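Local coordinates for protein ribosome biogenesis GTPase A (Thermotoga maritima, PDB 3CNL) that binds GTP, is probably a GTPase, and probably acts in a late step of 50S ribosomal subunit assembly, binding 23S rRNA, at residues T81-R87 and N117-G121; V25-A31 and T49-K55. All coordinates share one frame. Numbering follows the deposited sequence.

Contact 1. Residues T81-R87 and N117-G121; sequences THKGEPR and NKLKG. With GNP (phosphoaminophosphonic acid-guanylate ester), chain B.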
loop_
_atom_site.group_PDB
_atom_site.type_symbol
_atom_site.label_atom_id
_atom_site.label_comp_id
_atom_site.label_asym_id
_atom_site.label_seq_id
_atom_site.Cartn_x
_atom_site.Cartn_y
_atom_site.Cartn_z
ATOM N N THR A 81 1.960 7.279 -8.986
ATOM C CA THR A 81 0.715 7.274 -9.737
ATOM C C THR A 81 -0.463 7.196 -8.792
ATOM O O THR A 81 -0.285 7.185 -7.581
ATOM C CB THR A 81 0.651 6.107 -10.751
ATOM O OG1 THR A 81 -0.448 6.322 -11.651
ATOM C CG2 THR A 81 0.469 4.765 -10.037
ATOM N N HIS A 82 -1.668 7.191 -9.358
ATOM C CA HIS A 82 -2.898 7.025 -8.595
ATOM C C HIS A 82 -4.003 6.535 -9.519
ATOM O O HIS A 82 -3.864 6.587 -10.738
ATOM C CB HIS A 82 -3.278 8.316 -7.841
ATOM C CG HIS A 82 -3.801 9.421 -8.715
ATOM N ND1 HIS A 82 -2.987 10.378 -9.283
ATOM C CD2 HIS A 82 -5.063 9.742 -9.083
ATOM C CE1 HIS A 82 -3.721 11.223 -9.983
ATOM N NE2 HIS A 82 -4.984 10.857 -9.879
ATOM N N LYS A 83 -5.061 6.013 -8.909
ATOM C CA LYS A 83 -6.259 5.438 -9.542
ATOM C C LYS A 83 -6.762 6.257 -10.734
ATOM O O LYS A 83 -7.160 5.711 -11.771
ATOM C CB LYS A 83 -7.355 5.486 -8.476
ATOM C CG LYS A 83 -8.280 4.335 -8.368
ATOM C CD LYS A 83 -9.279 4.634 -7.254
ATOM C CE LYS A 83 -10.025 3.396 -6.803
ATOM N NZ LYS A 83 -11.027 3.708 -5.708
ATOM N N GLY A 84 -6.768 7.576 -10.554
ATOM C CA GLY A 84 -7.417 8.492 -11.492
ATOM C C GLY A 84 -6.526 9.036 -12.588
ATOM O O GLY A 84 -6.977 9.830 -13.421
ATOM N N GLU A 85 -5.262 8.621 -12.576
ATOM C CA GLU A 85 -4.295 9.014 -13.598
ATOM C C GLU A 85 -4.490 8.174 -14.859
ATOM O O GLU A 85 -4.591 6.960 -14.768
ATOM C CB GLU A 85 -2.882 8.850 -13.050
ATOM C CG GLU A 85 -1.797 9.170 -14.030
ATOM C CD GLU A 85 -0.433 9.064 -13.427
ATOM O OE1 GLU A 85 0.019 10.065 -12.835
ATOM O OE2 GLU A 85 0.190 7.980 -13.557
ATOM N N PRO A 86 -4.552 8.815 -16.047
ATOM C CA PRO A 86 -4.890 8.106 -17.295
ATOM C C PRO A 86 -3.965 6.927 -17.623
ATOM O O PRO A 86 -2.776 6.989 -17.339
ATOM C CB PRO A 86 -4.734 9.193 -18.368
ATOM C CG PRO A 86 -4.895 10.475 -17.649
ATOM C CD PRO A 86 -4.300 10.250 -16.286
ATOM N N ARG A 87 -4.529 5.872 -18.210
ATOM C CA ARG A 87 -3.772 4.698 -18.687
ATOM C C ARG A 87 -2.528 5.083 -19.499
ATOM O O ARG A 87 -1.445 4.536 -19.307
ATOM C CB ARG A 87 -4.689 3.788 -19.514
ATOM C CG ARG A 87 -4.051 2.462 -19.941
ATOM C CD ARG A 87 -4.999 1.602 -20.763
ATOM N NE ARG A 87 -4.373 0.335 -21.162
ATOM C CZ ARG A 87 -3.587 0.174 -22.227
ATOM N NH1 ARG A 87 -3.290 1.207 -23.028
ATOM N NH2 ARG A 87 -3.081 -1.020 -22.487
ATOM N N ASN A 117 -6.404 -3.651 -13.869
ATOM C CA ASN A 117 -7.618 -3.304 -14.592
ATOM C C ASN A 117 -7.400 -2.152 -15.567
ATOM O O ASN A 117 -7.856 -2.221 -16.710
ATOM C CB ASN A 117 -8.758 -2.994 -13.628
ATOM C CG ASN A 117 -9.236 -4.216 -12.875
ATOM O OD1 ASN A 117 -8.817 -5.352 -13.145
ATOM N ND2 ASN A 117 -10.123 -3.989 -11.909
ATOM N N LYS A 118 -6.694 -1.110 -15.125
ATOM C CA LYS A 118 -6.320 0.014 -15.983
ATOM C C LYS A 118 -5.454 -0.447 -17.157
ATOM O O LYS A 118 -5.770 -0.173 -18.319
ATOM C CB LYS A 118 -5.574 1.079 -15.177
ATOM C CG LYS A 118 -5.510 2.447 -15.855
ATOM C CD LYS A 118 -4.586 3.406 -15.102
ATOM C CE LYS A 118 -5.154 3.823 -13.766
ATOM N NZ LYS A 118 -4.414 4.985 -13.226
ATOM N N LEU A 119 -4.372 -1.159 -16.844
ATOM C CA LEU A 119 -3.468 -1.732 -17.853
ATOM C C LEU A 119 -4.184 -2.622 -18.884
ATOM O O LEU A 119 -3.920 -2.528 -20.088
ATOM C CB LEU A 119 -2.358 -2.534 -17.167
ATOM C CG LEU A 119 -0.966 -1.955 -16.894
ATOM C CD1 LEU A 119 -0.950 -0.443 -16.746
ATOM C CD2 LEU A 119 -0.350 -2.632 -15.684
ATOM N N LYS A 120 -5.089 -3.469 -18.403
ATOM C CA LYS A 120 -5.792 -4.437 -19.242
ATOM C C LYS A 120 -6.849 -3.777 -20.136
ATOM O O LYS A 120 -6.757 -3.834 -21.368
ATOM C CB LYS A 120 -6.421 -5.507 -18.350
ATOM C CG LYS A 120 -6.939 -6.756 -19.037
ATOM C CD LYS A 120 -6.981 -7.939 -18.066
ATOM C CE LYS A 120 -7.739 -7.612 -16.782
ATOM N NZ LYS A 120 -7.431 -8.573 -15.682
ATOM N N GLY A 121 -7.839 -3.148 -19.506
ATOM C CA GLY A 121 -8.991 -2.589 -20.207
ATOM C C GLY A 121 -10.014 -3.665 -20.528
ATOM O O GLY A 121 -10.153 -4.649 -19.782
HETATM P PG GNP B . -5.348 -6.957 -2.352
HETATM O O1G GNP B . -4.074 -7.602 -2.846
HETATM O O2G GNP B . -5.366 -6.799 -0.843
HETATM O O3G GNP B . -6.530 -7.728 -2.926
HETATM N N3B GNP B . -5.688 -5.500 -2.875
HETATM P PB GNP B . -5.074 -4.727 -4.105
HETATM O O1B GNP B . -3.615 -4.491 -3.885
HETATM O O2B GNP B . -5.436 -5.470 -5.349
HETATM O O3A GNP B . -5.790 -3.363 -4.104
HETATM P PA GNP B . -7.090 -2.906 -4.834
HETATM O O1A GNP B . -6.793 -2.484 -6.213
HETATM O O2A GNP B . -8.197 -3.860 -4.661
HETATM O "O5'" GNP B . -7.453 -1.590 -4.084
HETATM C "C5'" GNP B . -7.657 -1.541 -2.665
HETATM C "C4'" GNP B . -8.453 -0.280 -2.345
HETATM O "O4'" GNP B . -7.695 0.923 -2.663
HETATM C "C3'" GNP B . -9.764 -0.105 -3.092
HETATM O "O3'" GNP B . -10.694 0.516 -2.217
HETATM C "C2'" GNP B . -9.381 0.847 -4.214
HETATM O "O2'" GNP B . -10.510 1.554 -4.672
HETATM C "C1'" GNP B . -8.409 1.789 -3.513
HETATM N N9 GNP B . -7.403 2.396 -4.381
HETATM C C8 GNP B . -6.623 1.739 -5.310
HETATM N N7 GNP B . -5.781 2.538 -5.921
HETATM C C5 GNP B . -6.041 3.804 -5.355
HETATM C C6 GNP B . -5.454 5.077 -5.595
HETATM O O6 GNP B . -4.553 5.372 -6.401
HETATM N N1 GNP B . -6.009 6.083 -4.783
HETATM C C2 GNP B . -7.013 5.883 -3.850
HETATM N N2 GNP B . -7.437 6.960 -3.155
HETATM N N3 GNP B . -7.561 4.705 -3.606
HETATM C C4 GNP B . -7.034 3.719 -4.397
HETATM O O HOH W 1 -2.387 3.944 -11.911
#
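The ammonium group of Lys118 plugs the bend of the loop 81-87. Lys118 NZ donates a hydrogen bond to Glu85 O at 2.5 Å. Lys118 NZ donates another to His82 O at 3.0 Å, and a weaker one runs from Lys118 NZ to Lys83 O at 3.2 Å. The carbonyls are gathered around the type I turn from His82 to Glu85, closed by Glu85 N to His82 O at 3.1 Å. Water 1 extends the set, accepting from Lys118 NZ at 2.6 Å and donating to Thr81 OG1 at 3.1 Å; Thr81 OG1 itself donates to Glu85 OE2 at 2.6 Å. Further along, the extended Arg87 side chain reaches the C-terminal end of helix 112-120, where Leu119 O accepts from both Arg87 NE (3.1 Å) and Arg87 NH2 (3.0 Å). Gly121, at positive phi, ends that helix, with Gly121 N still bonded to Asn117 O at 2.9 Å. In this circularly permuted G domain the turn belongs to the guanine pocket: Lys83 N donates to GNP O6 at 2.6 Å, and His82 CA lies 3.2 Å from GNP O6. Helix 112-120 follows the phosphate-binding loop, so Lys118 ties the base-recognition loop to the P-loop helix. The aliphatic parts of the two chains pack together, Arg87 CB 4.0 Å from Lys118 CG; Arg87 CD also passes 3.1 Å from the carbonyl oxygen Lys118 O. Pro86 occupies the N-cap position just before helix 87-94, whose Leu90 touches Thr81, Lys118 and Leu119, while Phe140 covers Leu119 from strand 139-141.

Contact 2. Residues V25-A31 and T49-K55; sequences VVEVRDA and TIILLNK. With GNP (phosphoaminophosphonic acid-guanylate ester), chain B.
Parallel strands 25-30 and 49-54 adjoin in the central sheet of the G domain, extended throughout and paired in register from Val25-Thr49 to Asp30-Asn54, their axes 4.6 Å apart at closest approach and crossing at -33°. Strand 49-54 runs into the GTP-binding Asn-Lys-Val-Asp (G4) guanine-recognition motif. Val25, Glu27 and Arg29 share one face with Thr49, Ile51 and Leu53. Val25 O accepts from Ile50 N (2.8 Å). Val26 CG1 meets Leu52 CD1 (3.6 Å). Glu27 N bonds Ile50 O (2.9 Å), Glu27 O Leu52 N (2.9 Å); Glu27 OE2 salt-bridges Arg29 NH2 (2.8 Å), OE1 takes Ala39 N. Ile115 covers Val28 and Leu52. Arg29, chi1 m, puts NH2 3.6 Å from Ile51 CD1; Arg29 N bonds Leu52 O (3.0 Å), Arg29 O Asn54 N (2.8 Å). Asp30 OD2 salt-bridges Arg32 and accepts from water 2 (2.7 Å). Ala31 N bonds Asn54 O (3.0 Å); Asn54 ND2 bonds Thr110 O. Lys55 (phi/psi 63/34) bonds through NZ Asn109 O, water 2 (2.7 Å) and GNP O4' (3.2 Å).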
loop_
_atom_site.group_PDB
_atom_site.type_symbol
_atom_site.label_atom_id
_atom_site.label_comp_id
_atom_site.label_asym_id
_atom_site.label_seq_id
_atom_site.Cartn_x
_atom_site.Cartn_y
_atom_site.Cartn_z
ATOM N N VAL A 25 9.359 -6.689 -12.697
ATOM C CA VAL A 25 8.526 -6.616 -11.494
ATOM C C VAL A 25 8.137 -5.158 -11.225
ATOM O O VAL A 25 9.014 -4.287 -11.109
ATOM C CB VAL A 25 9.315 -7.127 -10.231
ATOM C CG1 VAL A 25 8.535 -6.864 -8.940
ATOM C CG2 VAL A 25 9.609 -8.613 -10.351
ATOM N N VAL A 26 6.825 -4.919 -11.130
ATOM C CA VAL A 26 6.278 -3.644 -10.654
ATOM C C VAL A 26 5.836 -3.845 -9.200
ATOM O O VAL A 26 4.873 -4.581 -8.899
ATOM C CB VAL A 26 5.106 -3.155 -11.536
ATOM C CG1 VAL A 26 4.507 -1.847 -10.978
ATOM C CG2 VAL A 26 5.566 -2.957 -12.991
ATOM N N GLU A 27 6.598 -3.235 -8.303
ATOM C CA GLU A 27 6.314 -3.292 -6.878
ATOM C C GLU A 27 5.352 -2.152 -6.525
ATOM O O GLU A 27 5.707 -0.966 -6.561
ATOM C CB GLU A 27 7.629 -3.218 -6.108
ATOM C CG GLU A 27 7.534 -3.443 -4.620
ATOM C CD GLU A 27 8.863 -3.167 -3.933
ATOM O OE1 GLU A 27 9.079 -3.689 -2.837
ATOM O OE2 GLU A 27 9.695 -2.402 -4.479
ATOM N N VAL A 28 4.120 -2.529 -6.211
ATOM C CA VAL A 28 3.076 -1.564 -5.887
ATOM C C VAL A 28 3.073 -1.279 -4.369
ATOM O O VAL A 28 2.649 -2.119 -3.551
ATOM C CB VAL A 28 1.698 -2.006 -6.422
ATOM C CG1 VAL A 28 0.588 -0.955 -6.086
ATOM C CG2 VAL A 28 1.755 -2.274 -7.935
ATOM N N ARG A 29 3.556 -0.083 -4.027
ATOM C CA ARG A 29 3.655 0.383 -2.653
ATOM C C ARG A 29 2.651 1.505 -2.460
ATOM O O ARG A 29 2.186 2.075 -3.438
ATOM C CB ARG A 29 5.058 0.929 -2.392
ATOM C CG ARG A 29 6.218 -0.063 -2.669
ATOM C CD ARG A 29 7.480 0.446 -2.015
ATOM N NE ARG A 29 8.635 -0.331 -2.421
ATOM C CZ ARG A 29 9.868 -0.161 -1.965
ATOM N NH1 ARG A 29 10.132 0.770 -1.051
ATOM N NH2 ARG A 29 10.842 -0.940 -2.418
ATOM N N ASP A 30 2.321 1.809 -1.211
ATOM C CA ASP A 30 1.500 2.973 -0.861
ATOM C C ASP A 30 2.507 4.110 -0.635
ATOM O O ASP A 30 3.463 3.944 0.113
ATOM C CB ASP A 30 0.655 2.666 0.400
ATOM C CG ASP A 30 -0.405 3.733 0.691
ATOM O OD1 ASP A 30 -0.059 4.922 0.697
ATOM O OD2 ASP A 30 -1.588 3.390 0.944
ATOM N N ALA A 31 2.316 5.244 -1.316
ATOM C CA ALA A 31 3.189 6.420 -1.173
ATOM C C ALA A 31 3.171 7.006 0.230
ATOM O O ALA A 31 4.087 7.736 0.628
ATOM C CB ALA A 31 2.769 7.509 -2.181
ATOM N N THR A 49 13.202 -4.155 -11.750
ATOM C CA THR A 49 12.204 -3.769 -10.750
ATOM C C THR A 49 11.869 -2.280 -10.860
ATOM O O THR A 49 12.762 -1.438 -10.940
ATOM C CB THR A 49 12.679 -4.097 -9.324
ATOM O OG1 THR A 49 12.909 -5.507 -9.208
ATOM C CG2 THR A 49 11.654 -3.653 -8.262
ATOM N N ILE A 50 10.571 -1.989 -10.896
ATOM C CA ILE A 50 10.058 -0.619 -10.842
ATOM C C ILE A 50 9.326 -0.433 -9.504
ATOM O O ILE A 50 8.418 -1.201 -9.179
ATOM C CB ILE A 50 9.086 -0.363 -12.004
ATOM C CG1 ILE A 50 9.741 -0.749 -13.345
ATOM C CG2 ILE A 50 8.586 1.104 -12.011
ATOM C CD1 ILE A 50 8.812 -0.621 -14.530
ATOM N N ILE A 51 9.728 0.563 -8.723
ATOM C CA ILE A 51 8.994 0.908 -7.493
ATOM C C ILE A 51 7.900 1.897 -7.861
ATOM O O ILE A 51 8.187 2.981 -8.359
ATOM C CB ILE A 51 9.912 1.503 -6.412
ATOM C CG1 ILE A 51 10.935 0.459 -5.967
ATOM C CG2 ILE A 51 9.066 2.067 -5.208
ATOM C CD1 ILE A 51 12.121 1.008 -5.167
ATOM N N LEU A 52 6.651 1.495 -7.663
ATOM C CA LEU A 52 5.528 2.338 -7.972
ATOM C C LEU A 52 4.932 2.854 -6.659
ATOM O O LEU A 52 4.525 2.070 -5.797
ATOM C CB LEU A 52 4.510 1.536 -8.793
ATOM C CG LEU A 52 3.260 2.173 -9.394
ATOM C CD1 LEU A 52 2.677 1.237 -10.446
ATOM C CD2 LEU A 52 2.214 2.417 -8.351
ATOM N N LEU A 53 4.917 4.176 -6.495
ATOM C CA LEU A 53 4.374 4.771 -5.276
ATOM C C LEU A 53 2.941 5.136 -5.558
ATOM O O LEU A 53 2.675 6.164 -6.175
ATOM C CB LEU A 53 5.186 5.996 -4.849
ATOM C CG LEU A 53 6.647 5.705 -4.519
ATOM C CD1 LEU A 53 7.322 6.975 -4.026
ATOM C CD2 LEU A 53 6.827 4.529 -3.499
ATOM N N ASN A 54 2.011 4.275 -5.136
ATOM C CA ASN A 54 0.622 4.413 -5.541
ATOM C C ASN A 54 -0.181 5.308 -4.575
ATOM O O ASN A 54 0.299 5.615 -3.492
ATOM C CB ASN A 54 -0.003 3.019 -5.622
ATOM C CG ASN A 54 -1.211 2.983 -6.481
ATOM O OD1 ASN A 54 -1.347 3.787 -7.376
ATOM N ND2 ASN A 54 -2.106 2.036 -6.227
ATOM N N LYS A 55 -1.396 5.683 -4.973
ATOM C CA LYS A 55 -2.345 6.451 -4.138
ATOM C C LYS A 55 -1.823 7.854 -3.756
ATOM O O LYS A 55 -2.142 8.358 -2.663
ATOM C CB LYS A 55 -2.769 5.670 -2.867
ATOM C CG LYS A 55 -3.357 4.254 -3.111
ATOM C CD LYS A 55 -3.929 3.618 -1.849
ATOM C CE LYS A 55 -4.397 2.190 -2.146
ATOM N NZ LYS A 55 -5.049 1.567 -0.957
HETATM P PG GNP B . -5.348 -6.957 -2.352
HETATM O O1G GNP B . -4.074 -7.602 -2.846
HETATM O O2G GNP B . -5.366 -6.799 -0.843
HETATM O O3G GNP B . -6.530 -7.728 -2.926
HETATM N N3B GNP B . -5.688 -5.500 -2.875
HETATM P PB GNP B . -5.074 -4.727 -4.105
HETATM O O1B GNP B . -3.615 -4.491 -3.885
HETATM O O2B GNP B . -5.436 -5.470 -5.349
HETATM O O3A GNP B . -5.790 -3.363 -4.104
HETATM P PA GNP B . -7.090 -2.906 -4.834
HETATM O O1A GNP B . -6.793 -2.484 -6.213
HETATM O O2A GNP B . -8.197 -3.860 -4.661
HETATM O "O5'" GNP B . -7.453 -1.590 -4.084
HETATM C "C5'" GNP B . -7.657 -1.541 -2.665
HETATM C "C4'" GNP B . -8.453 -0.280 -2.345
HETATM O "O4'" GNP B . -7.695 0.923 -2.663
HETATM C "C3'" GNP B . -9.764 -0.105 -3.092
HETATM O "O3'" GNP B . -10.694 0.516 -2.217
HETATM C "C2'" GNP B . -9.381 0.847 -4.214
HETATM O "O2'" GNP B . -10.510 1.554 -4.672
HETATM C "C1'" GNP B . -8.409 1.789 -3.513
HETATM N N9 GNP B . -7.403 2.396 -4.381
HETATM C C8 GNP B . -6.623 1.739 -5.310
HETATM N N7 GNP B . -5.781 2.538 -5.921
HETATM C C5 GNP B . -6.041 3.804 -5.355
HETATM C C6 GNP B . -5.454 5.077 -5.595
HETATM O O6 GNP B . -4.553 5.372 -6.401
HETATM N N1 GNP B . -6.009 6.083 -4.783
HETATM C C2 GNP B . -7.013 5.883 -3.850
HETATM N N2 GNP B . -7.437 6.960 -3.155
HETATM N N3 GNP B . -7.561 4.705 -3.606
HETATM C C4 GNP B . -7.034 3.719 -4.397
HETATM O O HOH W 2 -3.052 1.111 0.760
#

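Contact 2 is buried core, two neighbouring strands zipped by regular backbone hydrogen bonds with mostly apolar side chains between sheet and helices. Contact 1 lies nearer the surface and is held by lysine and arginine side chains reaching backbone carbonyls of a loop and a helix end. They meet at Thr81: Thr81 N probably donates to Leu53 O (3.1 Å), and Thr81 CG2 rests 3.4 Å from both Leu52 CD2 and Asn54 OD1. Helix 112-120 serves both, Ile115 covering the strands and Lys118 the loop. Both reach the nucleotide, 81-87 bonding the base and, less surely placed, the ribose, 49-55 the ribose through Lys55.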